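Local coordinates for actin-related protein 8 (Homo sapiens, PDB 4FO0) that binds ATP with low basal ATPase activity and, as a proposed core subunit of the INO80 chromatin remodeller, acts in transcriptional regulation, DNA replication and probably DNA repair, at residues Leu170-Ser182 and Gln212-Met225. Sequence-based numbering, arbitrary orientation.
Sequences LTAVLADIEVIWS and QHVKELVNMILMKM
L174, E178 and W181, together with I177, form a hole that M220 fills as a knob, where two helices of the actin fold lie against each other at a crossing angle of -48°. Strand 200-205 separates them in sequence and pairs in parallel with strand 229-234; the helix of 212-225 connects these two strands as a beta-alpha-beta crossover. W181 returns the fit, its side chain set among L217, M220, I221 and M225. I221 CD1 meets the six-membered ring at its edge, 3.8 Å from W181 CZ3, while I177 CG2 of its own helix sits over the centre of one face. The indole NE1 points away from 212-225 and bonds to H42 on strand 38-47. With CG anti to the backbone N (chi1 -179°), M220 reaches straight into the other helix: SD lies 3.6 Å from E178 CB, and a bend at chi3 turns CE toward the indole, 3.6 Å from W181 CZ3.

Nearer the start of both helices, L174 splits its branches: CD1 lies across the chain of E216, 3.5 Å from OE1, and CD2 touches L217 CD2 at 3.9 Å. E178 is extended beyond CG, and its carboxylate lies across K224 CB, with OE1 3.5 Å away; the lysine chain leads away, leaving NZ 5.1 Å from OE1, so the opposite charges are near without touching. An alanine in place of E178 would probably uncover K224 CB and M225 CG and remove a negative charge near K224. No hydrogen bond joins 170-182 to 212-225. At the far end M225 CE closes against W181 CB and S182 OG, and that hydroxyl donates to E178 O from above the carbonyl plane, on the face opposite S182 N.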
# COMPACT_ATOMS: atom_id res chain seq x y z
N LEU A 170 -10.17 -15.48 12.48
CA LEU A 170 -9.81 -15.92 11.14
C LEU A 170 -11.06 -16.17 10.28
O LEU A 170 -11.11 -15.77 9.12
CB LEU A 170 -8.95 -17.18 11.20
CG LEU A 170 -8.49 -17.71 9.84
CD1 LEU A 170 -7.78 -16.64 9.04
CD2 LEU A 170 -7.57 -18.85 10.10
N THR A 171 -12.09 -16.80 10.85
CA THR A 171 -13.26 -17.12 10.04
C THR A 171 -14.02 -15.89 9.60
O THR A 171 -14.56 -15.83 8.49
CB THR A 171 -14.22 -18.08 10.74
OG1 THR A 171 -14.70 -17.47 11.94
CG2 THR A 171 -13.51 -19.38 11.08
N ALA A 172 -14.06 -14.89 10.47
CA ALA A 172 -14.78 -13.68 10.13
C ALA A 172 -14.04 -12.96 9.03
O ALA A 172 -14.66 -12.41 8.13
CB ALA A 172 -14.92 -12.79 11.34
N VAL A 173 -12.71 -12.95 9.12
CA VAL A 173 -11.90 -12.25 8.14
C VAL A 173 -12.10 -12.88 6.77
O VAL A 173 -12.26 -12.19 5.76
CB VAL A 173 -10.39 -12.31 8.47
CG1 VAL A 173 -9.57 -11.89 7.26
CG2 VAL A 173 -10.07 -11.45 9.67
N LEU A 174 -12.11 -14.21 6.73
CA LEU A 174 -12.26 -14.93 5.48
C LEU A 174 -13.64 -14.70 4.88
O LEU A 174 -13.79 -14.59 3.66
CB LEU A 174 -11.99 -16.42 5.69
CG LEU A 174 -10.51 -16.75 5.79
CD1 LEU A 174 -10.32 -18.15 6.30
CD2 LEU A 174 -9.86 -16.60 4.44
N ALA A 175 -14.66 -14.60 5.72
CA ALA A 175 -16.00 -14.38 5.21
C ALA A 175 -16.11 -12.98 4.62
O ALA A 175 -16.78 -12.77 3.60
CB ALA A 175 -17.01 -14.58 6.30
N ASP A 176 -15.42 -12.03 5.26
CA ASP A 176 -15.38 -10.66 4.79
C ASP A 176 -14.62 -10.55 3.47
O ASP A 176 -15.06 -9.85 2.56
CB ASP A 176 -14.76 -9.74 5.85
CG ASP A 176 -15.66 -9.57 7.08
OD1 ASP A 176 -16.83 -10.01 7.02
OD2 ASP A 176 -15.21 -8.99 8.10
N ILE A 177 -13.50 -11.26 3.35
CA ILE A 177 -12.77 -11.31 2.10
C ILE A 177 -13.68 -11.82 1.00
O ILE A 177 -13.78 -11.21 -0.06
CB ILE A 177 -11.55 -12.24 2.16
CG1 ILE A 177 -10.57 -11.71 3.21
CG2 ILE A 177 -10.86 -12.33 0.79
CD1 ILE A 177 -10.25 -10.30 2.99
N GLU A 178 -14.35 -12.93 1.26
CA GLU A 178 -15.19 -13.54 0.25
C GLU A 178 -16.30 -12.60 -0.18
O GLU A 178 -16.55 -12.43 -1.37
CB GLU A 178 -15.78 -14.85 0.73
CG GLU A 178 -16.83 -15.38 -0.22
CD GLU A 178 -17.16 -16.84 -0.00
OE1 GLU A 178 -16.74 -17.40 1.04
OE2 GLU A 178 -17.84 -17.43 -0.87
N VAL A 179 -16.96 -11.98 0.78
CA VAL A 179 -17.99 -11.02 0.44
C VAL A 179 -17.42 -9.86 -0.38
O VAL A 179 -17.99 -9.47 -1.41
CB VAL A 179 -18.71 -10.51 1.68
CG1 VAL A 179 -19.66 -9.37 1.32
CG2 VAL A 179 -19.48 -11.64 2.33
N ILE A 180 -16.29 -9.30 0.06
CA ILE A 180 -15.69 -8.20 -0.68
C ILE A 180 -15.27 -8.62 -2.10
O ILE A 180 -15.58 -7.93 -3.07
CB ILE A 180 -14.50 -7.60 0.08
CG1 ILE A 180 -14.95 -7.00 1.41
CG2 ILE A 180 -13.81 -6.51 -0.76
CD1 ILE A 180 -13.78 -6.54 2.29
N TRP A 181 -14.57 -9.74 -2.22
CA TRP A 181 -14.12 -10.20 -3.52
C TRP A 181 -15.26 -10.60 -4.43
O TRP A 181 -15.24 -10.30 -5.61
CB TRP A 181 -13.11 -11.34 -3.40
CG TRP A 181 -11.84 -10.91 -2.77
CD1 TRP A 181 -11.59 -9.68 -2.23
CD2 TRP A 181 -10.64 -11.67 -2.60
NE1 TRP A 181 -10.32 -9.64 -1.73
CE2 TRP A 181 -9.71 -10.85 -1.94
CE3 TRP A 181 -10.27 -12.98 -2.93
CZ2 TRP A 181 -8.43 -11.29 -1.61
CZ3 TRP A 181 -9.00 -13.41 -2.62
CH2 TRP A 181 -8.09 -12.57 -1.95
N SER A 182 -16.26 -11.27 -3.88
CA SER A 182 -17.40 -11.68 -4.69
C SER A 182 -18.17 -10.48 -5.21
O SER A 182 -18.52 -10.41 -6.39
CB SER A 182 -18.29 -12.61 -3.90
OG SER A 182 -17.49 -13.66 -3.37
N GLN A 212 -0.47 -20.73 6.52
CA GLN A 212 -1.82 -21.07 6.93
C GLN A 212 -2.88 -20.21 6.23
O GLN A 212 -3.90 -20.72 5.77
CB GLN A 212 -1.97 -20.92 8.44
CG GLN A 212 -3.12 -21.77 8.97
CD GLN A 212 -3.97 -21.05 9.99
OE1 GLN A 212 -3.50 -20.17 10.72
NE2 GLN A 212 -5.26 -21.40 10.04
N HIS A 213 -2.61 -18.91 6.18
CA HIS A 213 -3.56 -17.95 5.63
C HIS A 213 -3.72 -18.05 4.14
O HIS A 213 -4.83 -17.92 3.62
CB HIS A 213 -3.12 -16.53 5.97
CG HIS A 213 -3.24 -16.23 7.42
ND1 HIS A 213 -2.69 -15.10 8.00
CD2 HIS A 213 -3.85 -16.90 8.42
CE1 HIS A 213 -2.95 -15.10 9.29
NE2 HIS A 213 -3.66 -16.18 9.57
N VAL A 214 -2.60 -18.24 3.45
CA VAL A 214 -2.62 -18.50 2.02
C VAL A 214 -3.43 -19.76 1.75
O VAL A 214 -4.34 -19.76 0.91
CB VAL A 214 -1.20 -18.66 1.51
CG1 VAL A 214 -1.19 -19.01 0.02
CG2 VAL A 214 -0.45 -17.38 1.76
N LYS A 215 -3.12 -20.83 2.49
CA LYS A 215 -3.89 -22.07 2.41
C LYS A 215 -5.39 -21.77 2.45
O LYS A 215 -6.14 -22.17 1.56
CB LYS A 215 -3.50 -22.99 3.57
CG LYS A 215 -4.18 -24.35 3.56
CD LYS A 215 -4.02 -25.07 4.90
CE LYS A 215 -5.02 -24.56 5.94
NZ LYS A 215 -4.75 -25.08 7.31
N GLU A 216 -5.81 -21.04 3.47
CA GLU A 216 -7.21 -20.68 3.66
C GLU A 216 -7.81 -19.92 2.48
O GLU A 216 -8.98 -20.10 2.15
CB GLU A 216 -7.35 -19.81 4.91
CG GLU A 216 -7.12 -20.54 6.21
CD GLU A 216 -8.25 -21.48 6.56
OE1 GLU A 216 -9.29 -21.44 5.85
OE2 GLU A 216 -8.10 -22.25 7.53
N LEU A 217 -7.01 -19.05 1.88
CA LEU A 217 -7.48 -18.20 0.79
C LEU A 217 -7.70 -19.05 -0.44
O LEU A 217 -8.74 -18.97 -1.10
CB LEU A 217 -6.45 -17.10 0.49
CG LEU A 217 -6.42 -15.97 1.52
CD1 LEU A 217 -5.22 -15.06 1.27
CD2 LEU A 217 -7.73 -15.19 1.50
N VAL A 218 -6.69 -19.84 -0.76
CA VAL A 218 -6.79 -20.82 -1.81
C VAL A 218 -8.03 -21.67 -1.60
O VAL A 218 -8.80 -21.91 -2.53
CB VAL A 218 -5.57 -21.74 -1.82
CG1 VAL A 218 -5.80 -22.90 -2.77
CG2 VAL A 218 -4.32 -20.95 -2.18
N ASN A 219 -8.25 -22.12 -0.37
CA ASN A 219 -9.43 -22.93 -0.12
C ASN A 219 -10.68 -22.12 -0.43
O ASN A 219 -11.64 -22.62 -1.01
CB ASN A 219 -9.45 -23.46 1.31
CG ASN A 219 -10.66 -24.33 1.57
OD1 ASN A 219 -10.72 -25.49 1.13
ND2 ASN A 219 -11.63 -23.78 2.27
N MET A 220 -10.64 -20.85 -0.07
CA MET A 220 -11.77 -19.99 -0.30
C MET A 220 -12.02 -19.83 -1.81
O MET A 220 -13.14 -20.01 -2.28
CB MET A 220 -11.57 -18.63 0.37
CG MET A 220 -12.73 -17.70 0.16
SD MET A 220 -12.35 -15.96 0.31
CE MET A 220 -10.91 -15.79 -0.74
N ILE A 221 -10.97 -19.50 -2.55
CA ILE A 221 -11.09 -19.34 -4.00
C ILE A 221 -11.69 -20.56 -4.70
O ILE A 221 -12.64 -20.45 -5.47
CB ILE A 221 -9.72 -19.11 -4.66
CG1 ILE A 221 -9.07 -17.83 -4.13
CG2 ILE A 221 -9.89 -19.02 -6.15
CD1 ILE A 221 -9.95 -16.65 -4.32
N LEU A 222 -11.12 -21.73 -4.42
CA LEU A 222 -11.52 -22.96 -5.09
C LEU A 222 -12.84 -23.53 -4.57
O LEU A 222 -13.76 -23.79 -5.35
CB LEU A 222 -10.39 -24.00 -4.98
CG LEU A 222 -9.13 -23.61 -5.74
CD1 LEU A 222 -8.08 -24.68 -5.59
CD2 LEU A 222 -9.44 -23.37 -7.21
N MET A 223 -12.93 -23.70 -3.26
CA MET A 223 -14.07 -24.38 -2.65
C MET A 223 -15.29 -23.48 -2.39
O MET A 223 -16.41 -23.88 -2.64
CB MET A 223 -13.65 -25.09 -1.35
CG MET A 223 -12.61 -26.19 -1.51
SD MET A 223 -12.96 -27.42 -2.81
CE MET A 223 -12.54 -26.46 -4.26
N LYS A 224 -15.07 -22.28 -1.88
CA LYS A 224 -16.18 -21.43 -1.49
C LYS A 224 -16.69 -20.56 -2.64
O LYS A 224 -17.88 -20.34 -2.78
CB LYS A 224 -15.78 -20.53 -0.31
CG LYS A 224 -15.44 -21.27 0.96
CD LYS A 224 -16.67 -21.42 1.83
CE LYS A 224 -16.33 -22.06 3.17
NZ LYS A 224 -15.24 -21.32 3.88
N MET A 225 -15.78 -20.05 -3.46
CA MET A 225 -16.18 -19.12 -4.51
C MET A 225 -16.45 -19.83 -5.84
O MET A 225 -17.28 -19.38 -6.63
CB MET A 225 -15.14 -18.03 -4.69
CG MET A 225 -15.22 -16.92 -3.66
SD MET A 225 -13.86 -15.77 -3.91
CE MET A 225 -14.63 -14.49 -4.88